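PDB 2EYU: twitching motility protein PilT from Aquifex aeolicus, which probably hydrolyses ATP as a P-loop motor that drives retraction of type IV pili, and so powers twitching motility. Local coordinates for residues A[179-191]-A[215-227]. The protein carries 1 engineered substitution. Sequence-based numbering, arbitrary orientation.
Sequences VLAYGLLIPNTAI and GMQTMNQTLYKLY. Engineered in segment 179-191: Gly183 (natural residue Glu).
Thr222, in the first turn of helix 219-227, lies across Tyr182 of strand 179-185 and shows how a strand and a helix can share one polar side chain. Its hydroxyl OG1 donates to Tyr182 O over 2.6 Å, close to the line of the C=O bond (164°). The same OG1 accepts from Gln217 NE2 at 2.7 Å, lying tilted out of the Gln217 amide plane. Thr222 CG2 sits over a face of the Tyr182 ring, 4.0 Å from its centroid, in a CH-pi contact. With chi1 at 57°, Tyr182 CG stands between the backbone N and carbonyl carbon, and this swings a ring whose CB points away from the helix back under Thr222 and Gln217. The Gln217 amide plane is turned only 15° from that of the ring, which NE2 approaches obliquely.

Just beyond, the chain pairs as sheet: Leu184 and Gln217 form an antiparallel hydrogen-bonded pair, with Leu184 N to Gln217 O at 2.6 Å and Gln217 N to Leu184 O at 2.8 Å. Next to this pair Gly183, an engineered substitution, brings its CA to 3.2 Å from Gln217 O. In contrast to the tight Thr222 site, the pairing frays toward Gly215 into a weak, uncertain bond from Ile186 N to Gly215 O, and the placing of selenomethionine Met216 against Leu185 is doubtful.

At the other end the helix rests on Ala181, which receives the selenium of Met219 and Leu223 CD2, while partly exposed Val179 and buried Leu226 meet tip to tip, 3.8 Å between Val179 CG2 and Leu226 CD1. Strand 162-171 pairs with the other edge of strand 179-185; strand 216-217 ends the mixed sheet of this P-loop NTPase-clan domain. The chemistry implies polar bonds set within a largely apolar, buried seam: hydrogen bonds fix the register where strand passes into helix, and apolar contacts seat the helix against the strand.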
ATOM      1  N   VAL A 179       2.349  14.131  11.455  1.00 30.64           N
ATOM      2  CA  VAL A 179       3.322  13.719  10.441  1.00 31.05           C
ATOM      3  C   VAL A 179       3.058  12.265  10.051  1.00 27.11           C
ATOM      4  O   VAL A 179       2.687  11.469  10.914  1.00 23.51           O
ATOM      5  CB  VAL A 179       4.771  13.847  10.913  1.00 38.25           C
ATOM      6  CG1 VAL A 179       5.010  12.882  12.065  1.00 63.86           C
ATOM      7  CG2 VAL A 179       5.709  13.576   9.745  1.00 29.90           C
ATOM      8  N   LEU A 180       3.268  11.984   8.764  1.00 24.96           N
ATOM      9  CA  LEU A 180       3.154  10.616   8.276  1.00 25.34           C
ATOM     10  C   LEU A 180       4.430   9.837   8.544  1.00 21.21           C
ATOM     11  O   LEU A 180       5.491  10.270   8.067  1.00 26.19           O
ATOM     12  CB  LEU A 180       2.876  10.565   6.763  1.00 25.95           C
ATOM     13  CG  LEU A 180       1.803   9.548   6.369  1.00 42.05           C
ATOM     14  CD1 LEU A 180       0.478  10.250   6.086  1.00 37.52           C
ATOM     15  CD2 LEU A 180       2.264   8.731   5.172  1.00 50.87           C
ATOM     16  N   ALA A 181       4.274   8.739   9.255  1.00 28.11           N
ATOM     17  CA  ALA A 181       5.276   7.712   9.502  1.00 23.77           C
ATOM     18  C   ALA A 181       4.886   6.510   8.628  1.00 22.80           C
ATOM     19  O   ALA A 181       3.713   6.127   8.634  1.00 26.62           O
ATOM     20  CB  ALA A 181       5.364   7.367  10.975  1.00 20.25           C
ATOM     21  N   TYR A 182       5.849   5.998   7.875  1.00 21.11           N
ATOM     22  CA  TYR A 182       5.600   4.957   6.892  1.00 28.51           C
ATOM     23  C   TYR A 182       6.737   3.942   6.857  1.00 24.59           C
ATOM     24  O   TYR A 182       7.870   4.301   7.178  1.00 20.96           O
ATOM     25  CB  TYR A 182       5.463   5.538   5.476  1.00 23.04           C
ATOM     26  CG  TYR A 182       6.666   6.347   5.029  1.00 20.50           C
ATOM     27  CD1 TYR A 182       7.737   5.808   4.339  1.00 31.12           C
ATOM     28  CD2 TYR A 182       6.735   7.712   5.294  1.00 19.09           C
ATOM     29  CE1 TYR A 182       8.804   6.593   3.954  1.00 30.98           C
ATOM     30  CE2 TYR A 182       7.790   8.512   4.920  1.00 22.27           C
ATOM     31  CZ  TYR A 182       8.836   7.937   4.238  1.00 36.80           C
ATOM     32  OH  TYR A 182       9.912   8.701   3.847  1.00 60.54           O
ATOM     33  N   GLY A 183       6.370   2.743   6.434  1.00 29.38           N
ATOM     34  CA  GLY A 183       7.300   1.683   6.059  1.00 34.61           C
ATOM     35  C   GLY A 183       7.171   1.506   4.548  1.00 30.95           C
ATOM     36  O   GLY A 183       6.101   1.794   4.014  1.00 26.43           O
ATOM     37  N   LEU A 184       8.186   1.082   3.819  1.00 23.15           N
ATOM     38  CA  LEU A 184       7.974   1.022   2.351  1.00 28.64           C
ATOM     39  C   LEU A 184       8.768  -0.151   1.788  1.00 25.14           C
ATOM     40  O   LEU A 184       9.952  -0.332   2.089  1.00 19.29           O
ATOM     41  CB  LEU A 184       8.367   2.361   1.756  1.00 37.96           C
ATOM     42  CG  LEU A 184       8.398   2.605   0.255  1.00 37.95           C
ATOM     43  CD1 LEU A 184       7.012   2.569  -0.366  1.00 26.09           C
ATOM     44  CD2 LEU A 184       9.051   3.949  -0.052  1.00 21.67           C
ATOM     45  N   LEU A 185       8.125  -0.952   0.955  1.00 17.23           N
ATOM     46  CA  LEU A 185       8.779  -2.107   0.346  1.00 16.44           C
ATOM     47  C   LEU A 185       8.426  -2.118  -1.144  1.00 19.82           C
ATOM     48  O   LEU A 185       7.306  -2.461  -1.525  1.00 28.72           O
ATOM     49  CB  LEU A 185       8.345  -3.431   0.953  1.00 21.31           C
ATOM     50  CG  LEU A 185       8.835  -4.700   0.249  1.00 23.95           C
ATOM     51  CD1 LEU A 185      10.346  -4.676   0.071  1.00 24.24           C
ATOM     52  CD2 LEU A 185       8.435  -5.961   0.997  1.00 20.29           C
ATOM     53  N   ILE A 186       9.385  -1.711  -1.953  1.00 13.58           N
ATOM     54  CA  ILE A 186       9.155  -1.779  -3.404  1.00 13.06           C
ATOM     55  C   ILE A 186      10.182  -2.760  -3.952  1.00 19.98           C
ATOM     56  O   ILE A 186      11.329  -2.368  -4.145  1.00 23.70           O
ATOM     57  CB  ILE A 186       9.231  -0.406  -4.050  1.00 24.26           C
ATOM     58  CG1 ILE A 186       8.031   0.481  -3.658  1.00 13.64           C
ATOM     59  CG2 ILE A 186       9.333  -0.396  -5.577  1.00 13.37           C
ATOM     60  CD1 ILE A 186       8.259   1.925  -4.040  1.00 19.97           C
ATOM     61  N   PRO A 187       9.691  -3.974  -4.170  1.00 22.91           N
ATOM     62  CA  PRO A 187      10.557  -5.125  -4.414  1.00 17.18           C
ATOM     63  C   PRO A 187      11.491  -4.769  -5.573  1.00 25.60           C
ATOM     64  O   PRO A 187      11.113  -3.957  -6.411  1.00 21.39           O
ATOM     65  CB  PRO A 187       9.605  -6.254  -4.744  1.00 16.32           C
ATOM     66  CG  PRO A 187       8.287  -5.846  -4.204  1.00 28.51           C
ATOM     67  CD  PRO A 187       8.264  -4.344  -4.219  1.00 29.19           C
ATOM     68  N   ASN A 188      12.669  -5.347  -5.508  1.00 37.09           N
ATOM     69  CA  ASN A 188      13.705  -5.291  -6.530  1.00 42.74           C
ATOM     70  C   ASN A 188      14.027  -6.756  -6.818  1.00 47.56           C
ATOM     71  O   ASN A 188      13.352  -7.610  -6.226  1.00 25.88           O
ATOM     72  CB  ASN A 188      14.912  -4.485  -6.087  1.00 42.93           C
ATOM     73  CG  ASN A 188      15.591  -5.049  -4.853  1.00 40.27           C
ATOM     74  OD1 ASN A 188      15.246  -6.131  -4.376  1.00 62.79           O
ATOM     75  ND2 ASN A 188      16.565  -4.335  -4.316  1.00 29.68           N
ATOM     76  N   THR A 189      14.979  -7.077  -7.674  1.00 44.22           N
ATOM     77  CA  THR A 189      15.151  -8.489  -8.019  1.00 38.25           C
ATOM     78  C   THR A 189      15.436  -9.367  -6.803  1.00 31.14           C
ATOM     79  O   THR A 189      14.944 -10.498  -6.744  1.00 36.76           O
ATOM     80  CB  THR A 189      16.291  -8.658  -9.044  1.00 44.69           C
ATOM     81  OG1 THR A 189      15.763  -8.536 -10.366  1.00 63.68           O
ATOM     82  CG2 THR A 189      16.891 -10.050  -8.907  1.00 46.03           C
ATOM     83  N   ALA A 190      16.198  -8.861  -5.850  1.00 22.90           N
ATOM     84  CA  ALA A 190      16.639  -9.592  -4.671  1.00 20.17           C
ATOM     85  C   ALA A 190      15.505  -9.942  -3.718  1.00 21.63           C
ATOM     86  O   ALA A 190      15.445 -11.107  -3.322  1.00 21.78           O
ATOM     87  CB  ALA A 190      17.691  -8.792  -3.919  1.00 23.10           C
ATOM     88  N   ILE A 191      14.659  -8.973  -3.362  1.00 29.72           N
ATOM     89  CA  ILE A 191      13.499  -9.247  -2.503  1.00 29.70           C
ATOM     90  C   ILE A 191      12.457 -10.053  -3.268  1.00 23.52           C
ATOM     91  O   ILE A 191      11.762 -10.865  -2.685  1.00 25.53           O
ATOM     92  CB  ILE A 191      12.873  -7.964  -1.950  1.00 44.26           C
ATOM     93  CG1 ILE A 191      12.972  -6.753  -2.876  1.00 56.54           C
ATOM     94  CG2 ILE A 191      13.477  -7.555  -0.604  1.00 35.18           C
ATOM     95  CD1 ILE A 191      13.552  -5.542  -2.156  1.00 57.89           C
ATOM     96  N   GLY A 215      14.387   2.654  -2.510  1.00 65.56           N
ATOM     97  CA  GLY A 215      13.350   1.666  -2.701  1.00 54.35           C
ATOM     98  C   GLY A 215      12.728   1.159  -1.424  1.00 45.52           C
ATOM     99  O   GLY A 215      11.523   0.897  -1.366  1.00 37.10           O
HETATM  100  N   MSE A 216      13.505   0.977  -0.348  1.00 43.25           N
HETATM  101  CA  MSE A 216      12.925   0.339   0.836  1.00 35.16           C
HETATM  102  C   MSE A 216      13.147   1.161   2.089  1.00 34.03           C
HETATM  103  O   MSE A 216      14.091   1.926   2.245  1.00 30.14           O
HETATM  104  CB  MSE A 216      13.503  -1.062   1.027  1.00 46.83           C
HETATM  105  CG  MSE A 216      13.029  -2.107   0.029  1.00 51.18           C
HETATM  106 SE   MSE A 216      11.126  -2.457   0.160  1.00140.88          SE
HETATM  107  CE  MSE A 216      11.415  -4.361   0.068  1.00 46.54           C
ATOM    108  N   GLN A 217      12.252   1.017   3.068  1.00 32.82           N
ATOM    109  CA  GLN A 217      12.493   1.760   4.303  1.00 23.97           C
ATOM    110  C   GLN A 217      11.578   1.210   5.385  1.00 27.22           C
ATOM    111  O   GLN A 217      10.374   1.109   5.180  1.00 31.58           O
ATOM    112  CB  GLN A 217      12.303   3.267   4.115  1.00 29.38           C
ATOM    113  CG  GLN A 217      12.284   4.023   5.433  1.00 40.87           C
ATOM    114  CD  GLN A 217      12.896   5.404   5.372  1.00 45.14           C
ATOM    115  OE1 GLN A 217      14.086   5.537   5.074  1.00 25.93           O
ATOM    116  NE2 GLN A 217      12.095   6.428   5.671  1.00 37.83           N
ATOM    117  N   THR A 218      12.172   0.829   6.516  1.00 23.20           N
ATOM    118  CA  THR A 218      11.340   0.264   7.578  1.00 19.96           C
ATOM    119  C   THR A 218      10.631   1.401   8.306  1.00 27.65           C
ATOM    120  O   THR A 218      11.084   2.540   8.211  1.00 23.23           O
ATOM    121  CB  THR A 218      12.208  -0.542   8.555  1.00 31.94           C
ATOM    122  OG1 THR A 218      12.872  -1.575   7.801  1.00 37.77           O
ATOM    123  CG2 THR A 218      11.393  -1.245   9.624  1.00 39.54           C
HETATM  124  N   MSE A 219       9.569   1.104   9.026  1.00 30.49           N
HETATM  125  CA  MSE A 219       8.843   2.084   9.841  1.00 29.19           C
HETATM  126  C   MSE A 219       9.728   2.653  10.938  1.00 25.66           C
HETATM  127  O   MSE A 219       9.781   3.869  11.151  1.00 24.62           O
HETATM  128  CB  MSE A 219       7.634   1.335  10.393  1.00 35.49           C
HETATM  129  CG  MSE A 219       6.816   2.038  11.453  1.00 46.41           C
HETATM  130 SE   MSE A 219       5.862   3.534  10.715  1.00 60.16          SE
HETATM  131  CE  MSE A 219       4.439   2.429  10.023  1.00 26.15           C
ATOM    132  N   ASN A 220      10.428   1.755  11.632  1.00 18.74           N
ATOM    133  CA  ASN A 220      11.357   2.079  12.713  1.00 15.22           C
ATOM    134  C   ASN A 220      12.392   3.086  12.257  1.00 28.62           C
ATOM    135  O   ASN A 220      12.816   3.998  12.974  1.00 32.23           O
ATOM    136  CB  ASN A 220      12.033   0.806  13.208  1.00 26.86           C
ATOM    137  CG  ASN A 220      11.365   0.168  14.402  1.00 34.61           C
ATOM    138  OD1 ASN A 220      11.722  -0.928  14.838  1.00 35.71           O
ATOM    139  ND2 ASN A 220      10.385   0.858  14.954  1.00 16.09           N
ATOM    140  N   GLN A 221      12.828   2.950  11.000  1.00 25.44           N
ATOM    141  CA  GLN A 221      13.776   3.949  10.502  1.00 30.23           C
ATOM    142  C   GLN A 221      13.124   5.318  10.324  1.00 40.94           C
ATOM    143  O   GLN A 221      13.662   6.376  10.682  1.00 29.02           O
ATOM    144  CB  GLN A 221      14.370   3.486   9.178  1.00 40.80           C
ATOM    145  CG  GLN A 221      15.038   2.115   9.147  1.00 38.81           C
ATOM    146  CD  GLN A 221      15.678   1.948   7.770  1.00 46.13           C
ATOM    147  OE1 GLN A 221      15.254   1.136   6.949  1.00 29.58           O
ATOM    148  NE2 GLN A 221      16.692   2.778   7.544  1.00 36.53           N
ATOM    149  N   THR A 222      11.933   5.294   9.735  1.00 39.63           N
ATOM    150  CA  THR A 222      11.173   6.505   9.456  1.00 33.82           C
ATOM    151  C   THR A 222      10.824   7.253  10.743  1.00 33.47           C
ATOM    152  O   THR A 222      10.856   8.482  10.792  1.00 29.97           O
ATOM    153  CB  THR A 222       9.878   6.204   8.685  1.00 34.49           C
ATOM    154  OG1 THR A 222      10.147   5.598   7.412  1.00 26.45           O
ATOM    155  CG2 THR A 222       9.169   7.524   8.401  1.00 16.72           C
ATOM    156  N   LEU A 223      10.480   6.526  11.799  1.00 27.55           N
ATOM    157  CA  LEU A 223      10.314   7.103  13.122  1.00 23.14           C
ATOM    158  C   LEU A 223      11.600   7.703  13.665  1.00 30.32           C
ATOM    159  O   LEU A 223      11.695   8.791  14.242  1.00 23.86           O
ATOM    160  CB  LEU A 223       9.828   6.013  14.094  1.00 16.97           C
ATOM    161  CG  LEU A 223       8.454   5.439  13.774  1.00 25.91           C
ATOM    162  CD1 LEU A 223       8.208   4.149  14.545  1.00 15.81           C
ATOM    163  CD2 LEU A 223       7.396   6.489  14.068  1.00 20.97           C
ATOM    164  N   TYR A 224      12.670   6.931  13.473  1.00 23.32           N
ATOM    165  CA  TYR A 224      13.987   7.418  13.876  1.00 26.31           C
ATOM    166  C   TYR A 224      14.291   8.746  13.208  1.00 27.52           C
ATOM    167  O   TYR A 224      14.621   9.722  13.902  1.00 33.89           O
ATOM    168  CB  TYR A 224      15.034   6.358  13.568  1.00 32.11           C
ATOM    169  CG  TYR A 224      16.462   6.667  13.956  1.00 39.27           C
ATOM    170  CD1 TYR A 224      16.772   7.369  15.108  1.00 45.76           C
ATOM    171  CD2 TYR A 224      17.510   6.239  13.155  1.00 50.09           C
ATOM    172  CE1 TYR A 224      18.086   7.637  15.442  1.00 56.17           C
ATOM    173  CE2 TYR A 224      18.827   6.500  13.480  1.00 57.68           C
ATOM    174  CZ  TYR A 224      19.110   7.203  14.629  1.00 53.93           C
ATOM    175  OH  TYR A 224      20.416   7.472  14.964  1.00 60.02           O
ATOM    176  N   LYS A 225      14.188   8.846  11.885  1.00 32.34           N
ATOM    177  CA  LYS A 225      14.527  10.126  11.245  1.00 35.00           C
ATOM    178  C   LYS A 225      13.548  11.232  11.595  1.00 30.32           C
ATOM    179  O   LYS A 225      13.954  12.385  11.770  1.00 31.30           O
ATOM    180  CB  LYS A 225      14.638   9.974   9.731  1.00 45.14           C
ATOM    181  CG  LYS A 225      13.893   8.810   9.110  1.00 46.36           C
ATOM    182  CD  LYS A 225      13.772   9.016   7.603  1.00 45.16           C
ATOM    183  CE  LYS A 225      12.787  10.128   7.295  1.00 29.27           C
ATOM    184  NZ  LYS A 225      13.413  11.278   6.584  1.00 39.33           N
ATOM    185  N   LEU A 226      12.257  10.946  11.720  1.00 26.33           N
ATOM    186  CA  LEU A 226      11.329  11.984  12.166  1.00 32.22           C
ATOM    187  C   LEU A 226      11.696  12.513  13.549  1.00 40.23           C
ATOM    188  O   LEU A 226      11.622  13.720  13.792  1.00 32.48           O
ATOM    189  CB  LEU A 226       9.892  11.457  12.212  1.00 22.37           C
ATOM    190  CG  LEU A 226       9.349  11.045  10.835  1.00 37.79           C
ATOM    191  CD1 LEU A 226       7.871  10.694  10.881  1.00 17.78           C
ATOM    192  CD2 LEU A 226       9.614  12.138   9.797  1.00 26.62           C
ATOM    193  N   TYR A 227      12.066  11.590  14.433  1.00 38.33           N
ATOM    194  CA  TYR A 227      12.478  11.955  15.786  1.00 24.98           C
ATOM    195  C   TYR A 227      13.751  12.796  15.728  1.00 38.12           C
ATOM    196  O   TYR A 227      13.845  13.798  16.438  1.00 57.32           O
ATOM    197  CB  TYR A 227      12.681  10.722  16.680  1.00 26.68           C
ATOM    198  CG  TYR A 227      13.366  11.031  18.000  1.00 28.08           C
ATOM    199  CD1 TYR A 227      12.782  11.833  18.968  1.00 35.33           C
ATOM    200  CD2 TYR A 227      14.628  10.521  18.282  1.00 29.45           C
ATOM    201  CE1 TYR A 227      13.415  12.112  20.172  1.00 28.20           C
ATOM    202  CE2 TYR A 227      15.268  10.793  19.472  1.00 34.04           C
ATOM    203  CZ  TYR A 227      14.661  11.590  20.416  1.00 33.63           C
ATOM    204  OH  TYR A 227      15.306  11.856  21.603  1.00 57.91           O
TER